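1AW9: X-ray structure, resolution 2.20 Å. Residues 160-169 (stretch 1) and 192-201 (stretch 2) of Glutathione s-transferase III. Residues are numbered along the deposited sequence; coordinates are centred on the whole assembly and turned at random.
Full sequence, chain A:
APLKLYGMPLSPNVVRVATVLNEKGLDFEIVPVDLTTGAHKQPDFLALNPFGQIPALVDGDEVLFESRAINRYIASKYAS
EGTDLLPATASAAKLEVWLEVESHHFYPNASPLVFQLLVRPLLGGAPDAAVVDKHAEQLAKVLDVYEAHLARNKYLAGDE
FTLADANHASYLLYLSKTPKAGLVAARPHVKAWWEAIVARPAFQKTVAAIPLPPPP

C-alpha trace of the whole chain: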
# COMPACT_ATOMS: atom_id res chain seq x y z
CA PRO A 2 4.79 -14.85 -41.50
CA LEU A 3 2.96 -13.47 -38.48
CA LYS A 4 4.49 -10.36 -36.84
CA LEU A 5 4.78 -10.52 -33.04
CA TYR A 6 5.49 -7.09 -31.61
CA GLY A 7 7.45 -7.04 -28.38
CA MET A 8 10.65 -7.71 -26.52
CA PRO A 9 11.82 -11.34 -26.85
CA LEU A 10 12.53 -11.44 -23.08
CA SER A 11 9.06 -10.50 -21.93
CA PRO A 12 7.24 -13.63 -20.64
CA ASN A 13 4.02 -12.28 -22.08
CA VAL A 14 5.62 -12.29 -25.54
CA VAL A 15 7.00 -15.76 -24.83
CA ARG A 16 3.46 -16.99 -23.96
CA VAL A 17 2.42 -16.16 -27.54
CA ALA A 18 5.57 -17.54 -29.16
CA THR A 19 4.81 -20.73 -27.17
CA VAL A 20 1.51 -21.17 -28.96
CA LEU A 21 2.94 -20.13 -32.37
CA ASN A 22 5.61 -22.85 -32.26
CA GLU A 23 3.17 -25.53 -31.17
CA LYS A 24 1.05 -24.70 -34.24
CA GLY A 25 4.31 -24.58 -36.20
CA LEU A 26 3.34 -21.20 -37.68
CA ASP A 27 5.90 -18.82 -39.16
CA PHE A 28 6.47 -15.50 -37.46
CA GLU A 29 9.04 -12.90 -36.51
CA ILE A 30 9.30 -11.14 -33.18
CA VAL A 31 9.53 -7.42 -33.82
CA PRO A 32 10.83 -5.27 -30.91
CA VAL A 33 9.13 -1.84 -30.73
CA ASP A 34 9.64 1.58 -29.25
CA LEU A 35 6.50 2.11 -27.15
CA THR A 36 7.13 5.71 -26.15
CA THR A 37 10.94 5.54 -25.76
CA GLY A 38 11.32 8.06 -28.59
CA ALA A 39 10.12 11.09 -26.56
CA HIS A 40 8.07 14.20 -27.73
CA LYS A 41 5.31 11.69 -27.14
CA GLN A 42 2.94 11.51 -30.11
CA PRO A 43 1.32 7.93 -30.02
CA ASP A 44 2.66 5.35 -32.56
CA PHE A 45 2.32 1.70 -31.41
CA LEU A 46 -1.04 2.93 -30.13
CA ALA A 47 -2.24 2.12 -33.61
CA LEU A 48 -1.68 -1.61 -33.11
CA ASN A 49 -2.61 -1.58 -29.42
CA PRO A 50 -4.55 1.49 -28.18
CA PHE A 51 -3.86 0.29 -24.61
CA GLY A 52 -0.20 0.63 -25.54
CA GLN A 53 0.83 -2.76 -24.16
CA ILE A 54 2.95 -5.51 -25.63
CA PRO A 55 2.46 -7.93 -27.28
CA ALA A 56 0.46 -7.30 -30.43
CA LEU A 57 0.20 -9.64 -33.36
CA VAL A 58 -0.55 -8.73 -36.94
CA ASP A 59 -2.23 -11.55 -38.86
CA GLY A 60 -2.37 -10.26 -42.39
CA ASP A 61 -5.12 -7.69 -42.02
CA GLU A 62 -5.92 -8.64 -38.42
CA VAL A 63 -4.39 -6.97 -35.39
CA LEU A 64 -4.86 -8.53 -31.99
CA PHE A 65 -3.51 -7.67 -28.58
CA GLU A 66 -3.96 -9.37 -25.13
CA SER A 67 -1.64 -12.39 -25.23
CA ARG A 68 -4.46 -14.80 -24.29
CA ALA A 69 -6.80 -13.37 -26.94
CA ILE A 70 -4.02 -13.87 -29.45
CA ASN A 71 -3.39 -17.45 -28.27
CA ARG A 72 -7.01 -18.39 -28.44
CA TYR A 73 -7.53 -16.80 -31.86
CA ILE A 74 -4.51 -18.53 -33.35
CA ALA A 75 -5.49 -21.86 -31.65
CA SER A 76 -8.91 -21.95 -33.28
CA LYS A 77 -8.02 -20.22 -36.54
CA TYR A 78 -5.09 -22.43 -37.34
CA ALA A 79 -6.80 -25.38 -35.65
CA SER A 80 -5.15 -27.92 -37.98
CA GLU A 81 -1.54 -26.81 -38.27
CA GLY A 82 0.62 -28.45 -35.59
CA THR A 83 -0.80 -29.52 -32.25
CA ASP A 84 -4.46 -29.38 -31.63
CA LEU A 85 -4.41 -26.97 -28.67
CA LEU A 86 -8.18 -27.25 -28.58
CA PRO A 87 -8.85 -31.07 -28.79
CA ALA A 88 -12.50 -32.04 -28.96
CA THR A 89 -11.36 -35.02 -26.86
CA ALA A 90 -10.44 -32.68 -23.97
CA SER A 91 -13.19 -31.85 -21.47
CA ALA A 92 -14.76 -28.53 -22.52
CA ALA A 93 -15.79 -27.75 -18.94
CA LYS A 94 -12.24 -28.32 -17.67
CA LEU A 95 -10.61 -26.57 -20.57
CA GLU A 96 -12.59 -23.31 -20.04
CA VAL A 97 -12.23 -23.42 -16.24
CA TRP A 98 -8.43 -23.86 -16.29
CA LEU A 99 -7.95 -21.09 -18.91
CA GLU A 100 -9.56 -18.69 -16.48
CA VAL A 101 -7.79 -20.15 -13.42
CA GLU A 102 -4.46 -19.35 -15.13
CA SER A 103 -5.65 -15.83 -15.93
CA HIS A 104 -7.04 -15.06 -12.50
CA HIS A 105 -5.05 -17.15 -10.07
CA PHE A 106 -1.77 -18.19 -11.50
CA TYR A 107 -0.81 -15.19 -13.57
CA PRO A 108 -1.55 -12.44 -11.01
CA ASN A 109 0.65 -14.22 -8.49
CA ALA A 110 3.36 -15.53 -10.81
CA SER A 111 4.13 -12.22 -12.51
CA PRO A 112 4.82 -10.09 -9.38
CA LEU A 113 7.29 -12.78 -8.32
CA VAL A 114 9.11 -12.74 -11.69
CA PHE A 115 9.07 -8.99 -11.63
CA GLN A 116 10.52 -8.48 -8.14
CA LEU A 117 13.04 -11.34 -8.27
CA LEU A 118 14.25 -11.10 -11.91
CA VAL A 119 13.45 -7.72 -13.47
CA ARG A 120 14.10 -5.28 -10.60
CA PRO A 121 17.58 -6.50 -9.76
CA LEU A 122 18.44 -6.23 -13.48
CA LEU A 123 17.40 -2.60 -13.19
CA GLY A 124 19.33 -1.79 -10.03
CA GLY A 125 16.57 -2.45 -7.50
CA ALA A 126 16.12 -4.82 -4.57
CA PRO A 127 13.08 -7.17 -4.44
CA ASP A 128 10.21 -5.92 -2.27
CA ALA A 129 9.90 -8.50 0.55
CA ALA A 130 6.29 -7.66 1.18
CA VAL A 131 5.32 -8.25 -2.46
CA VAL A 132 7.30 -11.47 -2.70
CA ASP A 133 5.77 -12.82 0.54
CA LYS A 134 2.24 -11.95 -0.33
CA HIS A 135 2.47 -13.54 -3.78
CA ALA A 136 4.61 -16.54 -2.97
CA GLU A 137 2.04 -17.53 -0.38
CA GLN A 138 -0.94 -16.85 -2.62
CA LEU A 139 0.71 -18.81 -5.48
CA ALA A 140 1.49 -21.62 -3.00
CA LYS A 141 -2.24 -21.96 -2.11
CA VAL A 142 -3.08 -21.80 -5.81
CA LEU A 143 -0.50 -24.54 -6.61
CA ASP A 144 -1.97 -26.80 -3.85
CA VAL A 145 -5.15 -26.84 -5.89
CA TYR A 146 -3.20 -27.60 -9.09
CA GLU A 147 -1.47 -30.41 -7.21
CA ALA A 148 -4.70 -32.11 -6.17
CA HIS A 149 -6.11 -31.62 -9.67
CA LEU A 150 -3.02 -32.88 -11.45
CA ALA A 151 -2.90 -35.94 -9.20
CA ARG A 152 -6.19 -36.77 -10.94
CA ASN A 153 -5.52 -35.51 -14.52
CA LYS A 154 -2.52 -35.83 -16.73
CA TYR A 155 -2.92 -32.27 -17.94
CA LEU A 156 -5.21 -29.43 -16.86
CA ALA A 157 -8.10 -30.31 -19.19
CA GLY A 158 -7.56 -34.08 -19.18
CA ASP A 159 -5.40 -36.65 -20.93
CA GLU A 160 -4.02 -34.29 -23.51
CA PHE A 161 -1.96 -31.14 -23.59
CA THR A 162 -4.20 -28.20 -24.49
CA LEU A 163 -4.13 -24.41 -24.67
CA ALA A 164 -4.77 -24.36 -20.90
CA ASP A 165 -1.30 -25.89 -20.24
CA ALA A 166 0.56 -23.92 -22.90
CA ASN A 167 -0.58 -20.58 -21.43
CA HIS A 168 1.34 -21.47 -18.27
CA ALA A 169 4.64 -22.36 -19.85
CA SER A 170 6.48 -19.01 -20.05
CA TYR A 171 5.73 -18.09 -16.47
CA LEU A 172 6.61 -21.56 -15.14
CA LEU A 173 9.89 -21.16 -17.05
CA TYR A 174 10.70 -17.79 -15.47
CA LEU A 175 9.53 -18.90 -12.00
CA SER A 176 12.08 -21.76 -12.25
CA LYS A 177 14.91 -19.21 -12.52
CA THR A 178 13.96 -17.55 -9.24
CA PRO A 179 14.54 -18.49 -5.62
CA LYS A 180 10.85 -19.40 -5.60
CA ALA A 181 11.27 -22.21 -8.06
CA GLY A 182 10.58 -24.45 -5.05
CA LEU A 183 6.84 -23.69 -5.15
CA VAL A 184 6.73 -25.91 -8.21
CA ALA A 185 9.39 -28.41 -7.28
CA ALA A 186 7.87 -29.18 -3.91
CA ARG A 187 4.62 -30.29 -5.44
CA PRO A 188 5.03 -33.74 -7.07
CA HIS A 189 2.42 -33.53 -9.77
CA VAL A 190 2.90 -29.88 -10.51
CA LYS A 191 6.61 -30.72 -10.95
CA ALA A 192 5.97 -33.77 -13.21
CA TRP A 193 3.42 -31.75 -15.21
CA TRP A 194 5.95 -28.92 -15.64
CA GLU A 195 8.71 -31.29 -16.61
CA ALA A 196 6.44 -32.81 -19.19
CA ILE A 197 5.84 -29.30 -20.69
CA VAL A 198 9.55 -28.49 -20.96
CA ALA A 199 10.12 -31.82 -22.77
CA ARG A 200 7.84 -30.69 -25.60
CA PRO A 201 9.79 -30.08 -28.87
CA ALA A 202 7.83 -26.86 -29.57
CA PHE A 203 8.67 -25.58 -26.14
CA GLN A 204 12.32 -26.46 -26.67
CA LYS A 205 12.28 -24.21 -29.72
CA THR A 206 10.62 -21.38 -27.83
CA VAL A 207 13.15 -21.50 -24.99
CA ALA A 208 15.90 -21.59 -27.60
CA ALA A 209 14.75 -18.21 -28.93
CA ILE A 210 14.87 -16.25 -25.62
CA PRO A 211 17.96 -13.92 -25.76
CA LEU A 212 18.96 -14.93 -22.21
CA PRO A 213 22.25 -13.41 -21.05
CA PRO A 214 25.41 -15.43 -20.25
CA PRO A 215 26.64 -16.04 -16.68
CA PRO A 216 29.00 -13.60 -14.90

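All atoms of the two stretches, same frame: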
# COMPACT_ATOMS: atom_id res chain seq x y z
N GLU A 160 -4.88 -34.96 -22.54
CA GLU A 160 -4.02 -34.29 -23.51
C GLU A 160 -3.64 -32.87 -23.18
O GLU A 160 -4.35 -32.19 -22.44
CB GLU A 160 -4.66 -34.32 -24.89
CG GLU A 160 -6.17 -34.07 -24.89
CD GLU A 160 -6.97 -35.34 -25.16
OE1 GLU A 160 -6.42 -36.25 -25.84
OE2 GLU A 160 -8.13 -35.41 -24.70
N PHE A 161 -2.52 -32.46 -23.74
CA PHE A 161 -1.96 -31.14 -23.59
C PHE A 161 -2.84 -30.19 -24.44
O PHE A 161 -3.11 -30.47 -25.61
CB PHE A 161 -0.51 -31.17 -24.07
CG PHE A 161 0.14 -29.83 -24.15
CD1 PHE A 161 0.05 -29.07 -25.31
CD2 PHE A 161 0.93 -29.37 -23.10
CE1 PHE A 161 0.74 -27.88 -25.44
CE2 PHE A 161 1.64 -28.17 -23.22
CZ PHE A 161 1.55 -27.43 -24.38
N THR A 162 -3.35 -29.15 -23.80
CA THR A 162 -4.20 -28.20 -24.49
C THR A 162 -3.67 -26.79 -24.29
O THR A 162 -2.58 -26.60 -23.74
CB THR A 162 -5.69 -28.28 -24.01
OG1 THR A 162 -5.76 -27.93 -22.62
CG2 THR A 162 -6.27 -29.68 -24.21
N LEU A 163 -4.45 -25.82 -24.77
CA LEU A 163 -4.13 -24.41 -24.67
C LEU A 163 -3.97 -24.04 -23.18
O LEU A 163 -3.08 -23.27 -22.81
CB LEU A 163 -5.26 -23.60 -25.30
CG LEU A 163 -5.08 -22.08 -25.41
CD1 LEU A 163 -3.88 -21.74 -26.31
CD2 LEU A 163 -6.36 -21.46 -25.94
N ALA A 164 -4.82 -24.62 -22.34
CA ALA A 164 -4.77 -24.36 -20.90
C ALA A 164 -3.36 -24.56 -20.34
O ALA A 164 -2.87 -23.71 -19.60
CB ALA A 164 -5.78 -25.24 -20.15
N ASP A 165 -2.66 -25.63 -20.76
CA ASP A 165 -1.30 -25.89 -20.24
C ASP A 165 -0.25 -24.97 -20.86
O ASP A 165 0.64 -24.48 -20.16
CB ASP A 165 -0.86 -27.35 -20.46
CG ASP A 165 -1.94 -28.35 -20.09
OD1 ASP A 165 -2.77 -28.63 -20.95
OD2 ASP A 165 -2.02 -28.83 -18.94
N ALA A 166 -0.39 -24.72 -22.16
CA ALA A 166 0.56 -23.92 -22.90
C ALA A 166 0.65 -22.48 -22.39
O ALA A 166 1.73 -21.87 -22.39
CB ALA A 166 0.21 -23.97 -24.42
N ASN A 167 -0.50 -21.95 -21.95
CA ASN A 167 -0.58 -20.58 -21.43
C ASN A 167 0.22 -20.39 -20.15
O ASN A 167 0.58 -19.27 -19.79
CB ASN A 167 -2.04 -20.16 -21.24
CG ASN A 167 -2.67 -19.59 -22.52
OD1 ASN A 167 -1.98 -19.36 -23.52
ND2 ASN A 167 -3.95 -19.30 -22.47
N HIS A 168 0.57 -21.50 -19.50
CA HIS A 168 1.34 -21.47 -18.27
C HIS A 168 2.80 -21.54 -18.51
O HIS A 168 3.56 -21.08 -17.68
CB HIS A 168 1.03 -22.68 -17.42
CG HIS A 168 -0.28 -22.60 -16.72
ND1 HIS A 168 -1.46 -22.96 -17.31
CD2 HIS A 168 -0.58 -22.27 -15.44
CE1 HIS A 168 -2.44 -22.86 -16.43
NE2 HIS A 168 -1.93 -22.43 -15.28
N ALA A 169 3.23 -22.13 -19.62
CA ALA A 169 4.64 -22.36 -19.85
C ALA A 169 5.70 -21.28 -19.65
O ALA A 169 6.74 -21.56 -19.03
CB ALA A 169 4.84 -23.06 -21.16
N ALA A 192 6.02 -32.83 -12.09
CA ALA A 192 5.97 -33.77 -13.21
C ALA A 192 5.32 -33.08 -14.42
O ALA A 192 5.86 -33.08 -15.53
CB ALA A 192 5.15 -34.96 -12.81
N TRP A 193 4.17 -32.46 -14.18
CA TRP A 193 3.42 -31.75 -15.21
C TRP A 193 4.28 -30.71 -15.89
O TRP A 193 4.27 -30.60 -17.11
CB TRP A 193 2.19 -31.10 -14.57
CG TRP A 193 1.48 -30.09 -15.42
CD1 TRP A 193 0.72 -30.34 -16.53
CD2 TRP A 193 1.33 -28.69 -15.15
NE1 TRP A 193 0.10 -29.19 -16.95
CE2 TRP A 193 0.45 -28.16 -16.11
CE3 TRP A 193 1.85 -27.83 -14.16
CZ2 TRP A 193 0.06 -26.80 -16.12
CZ3 TRP A 193 1.46 -26.47 -14.17
CH2 TRP A 193 0.58 -25.98 -15.15
N TRP A 194 5.04 -29.95 -15.12
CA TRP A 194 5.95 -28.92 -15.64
C TRP A 194 7.08 -29.56 -16.42
O TRP A 194 7.48 -29.07 -17.47
CB TRP A 194 6.54 -28.10 -14.48
CG TRP A 194 7.74 -27.30 -14.83
CD1 TRP A 194 8.93 -27.29 -14.17
CD2 TRP A 194 7.88 -26.39 -15.94
NE1 TRP A 194 9.82 -26.43 -14.79
CE2 TRP A 194 9.20 -25.86 -15.87
CE3 TRP A 194 7.03 -25.98 -16.98
CZ2 TRP A 194 9.69 -24.94 -16.82
CZ3 TRP A 194 7.53 -25.05 -17.93
CH2 TRP A 194 8.85 -24.55 -17.84
N GLU A 195 7.64 -30.65 -15.91
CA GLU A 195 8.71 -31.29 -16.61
C GLU A 195 8.25 -31.87 -17.90
O GLU A 195 9.00 -31.89 -18.88
CB GLU A 195 9.37 -32.30 -15.73
CG GLU A 195 10.24 -31.55 -14.79
CD GLU A 195 10.82 -32.42 -13.73
OE1 GLU A 195 10.25 -33.50 -13.44
OE2 GLU A 195 11.86 -31.99 -13.17
N ALA A 196 6.99 -32.30 -17.94
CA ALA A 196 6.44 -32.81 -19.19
C ALA A 196 6.36 -31.66 -20.21
O ALA A 196 6.66 -31.86 -21.39
CB ALA A 196 5.08 -33.39 -18.97
N ILE A 197 5.97 -30.46 -19.77
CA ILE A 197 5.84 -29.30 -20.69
C ILE A 197 7.18 -28.88 -21.30
O ILE A 197 7.25 -28.49 -22.46
CB ILE A 197 5.17 -28.05 -20.01
CG1 ILE A 197 3.76 -28.38 -19.52
CG2 ILE A 197 5.13 -26.86 -20.98
CD1 ILE A 197 3.08 -27.25 -18.76
N VAL A 198 8.23 -28.89 -20.49
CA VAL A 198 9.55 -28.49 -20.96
C VAL A 198 10.07 -29.47 -22.00
O VAL A 198 10.83 -29.08 -22.86
CB VAL A 198 10.60 -28.43 -19.83
CG1 VAL A 198 11.55 -27.24 -20.04
CG2 VAL A 198 9.95 -28.29 -18.53
N ALA A 199 9.72 -30.75 -21.85
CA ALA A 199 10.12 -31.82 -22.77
C ALA A 199 9.55 -31.66 -24.18
O ALA A 199 10.10 -32.21 -25.13
CB ALA A 199 9.71 -33.20 -22.21
N ARG A 200 8.47 -30.90 -24.30
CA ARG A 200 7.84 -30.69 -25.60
C ARG A 200 8.81 -30.02 -26.59
O ARG A 200 9.42 -28.99 -26.29
CB ARG A 200 6.61 -29.83 -25.44
CG ARG A 200 5.51 -30.46 -24.68
CD ARG A 200 4.20 -29.95 -25.24
NE ARG A 200 3.28 -31.05 -25.51
CZ ARG A 200 2.41 -31.10 -26.50
NH1 ARG A 200 2.31 -30.10 -27.37
NH2 ARG A 200 1.59 -32.13 -26.59
N PRO A 201 8.92 -30.58 -27.81
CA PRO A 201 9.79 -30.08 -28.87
C PRO A 201 9.52 -28.60 -29.16
O PRO A 201 10.46 -27.81 -29.28
CB PRO A 201 9.37 -30.93 -30.08
CG PRO A 201 8.91 -32.19 -29.46
CD PRO A 201 8.10 -31.70 -28.30

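How do the two backbones meet? Stretch 2 is helical from A192, carrying on a helix that begins earlier in the chain. Stretch 1 arrives as an extended segment, E160 to T162, and then turns into a helix at L163. T162 sits at the N-cap, where its OG1 accepts a weak capping bond from A164 N at 3.5 Å. The closest CA atoms are those of A169 and I197, 7.1 Å apart. Together the stretches bury 420 Å².

What polar bond ties them together? The one hydrogen bond across the contact runs from W193 NE1 to D165 OD2, 2.9 Å long and nearly straight at 166°. The CA-to-CB bond of W193 points sideways, but with chi1 in t its indole reaches stretch 1 and brings the ring nitrogen to the carboxylate. D165 serves both sides of the joint: its OD1 accepts from T162 N at 3.0 Å, so the same side chain that holds W193 also ties down the start of its own helix. A buried carboxylate needs such partners, and OD2 has a further one elsewhere in the structure.

How does the rest of the W193 indole pack? Its six-membered ring directs an edge toward the face of H168, with centroids 5.3 Å apart and planes at 75°; the closest atoms are W193 CH2 and H168 CG, at 3.8 Å. The imidazole is tied to its own stretch, since H168 ND1 donates to A164 O at 2.8 Å.

What covers F161 at the other end? R200, near the end of stretch 2, lays its guanidinium flat on the phenyl ring, with planes at 14° and CZ of R200 3.7 Å from the centroid of the F161 ring. This is a cation-pi stack, and R200 CD adds a CH-pi contact over the ring. Arginine suits the place because its flat charged group can cover an aromatic face while NH1 still bonds elsewhere in the structure.

Which residue fills the middle? I197 points toward stretch 1 and is buried there. The closest pairs are I197 CG1 with F161 CE2 (4.3 Å), near the plane of that ring, I197 CG2 with A169 CB (3.8 Å) and I197 CD1 with D165 O (3.9 Å). A branched aliphatic side chain can meet all three neighbours without needing a polar partner.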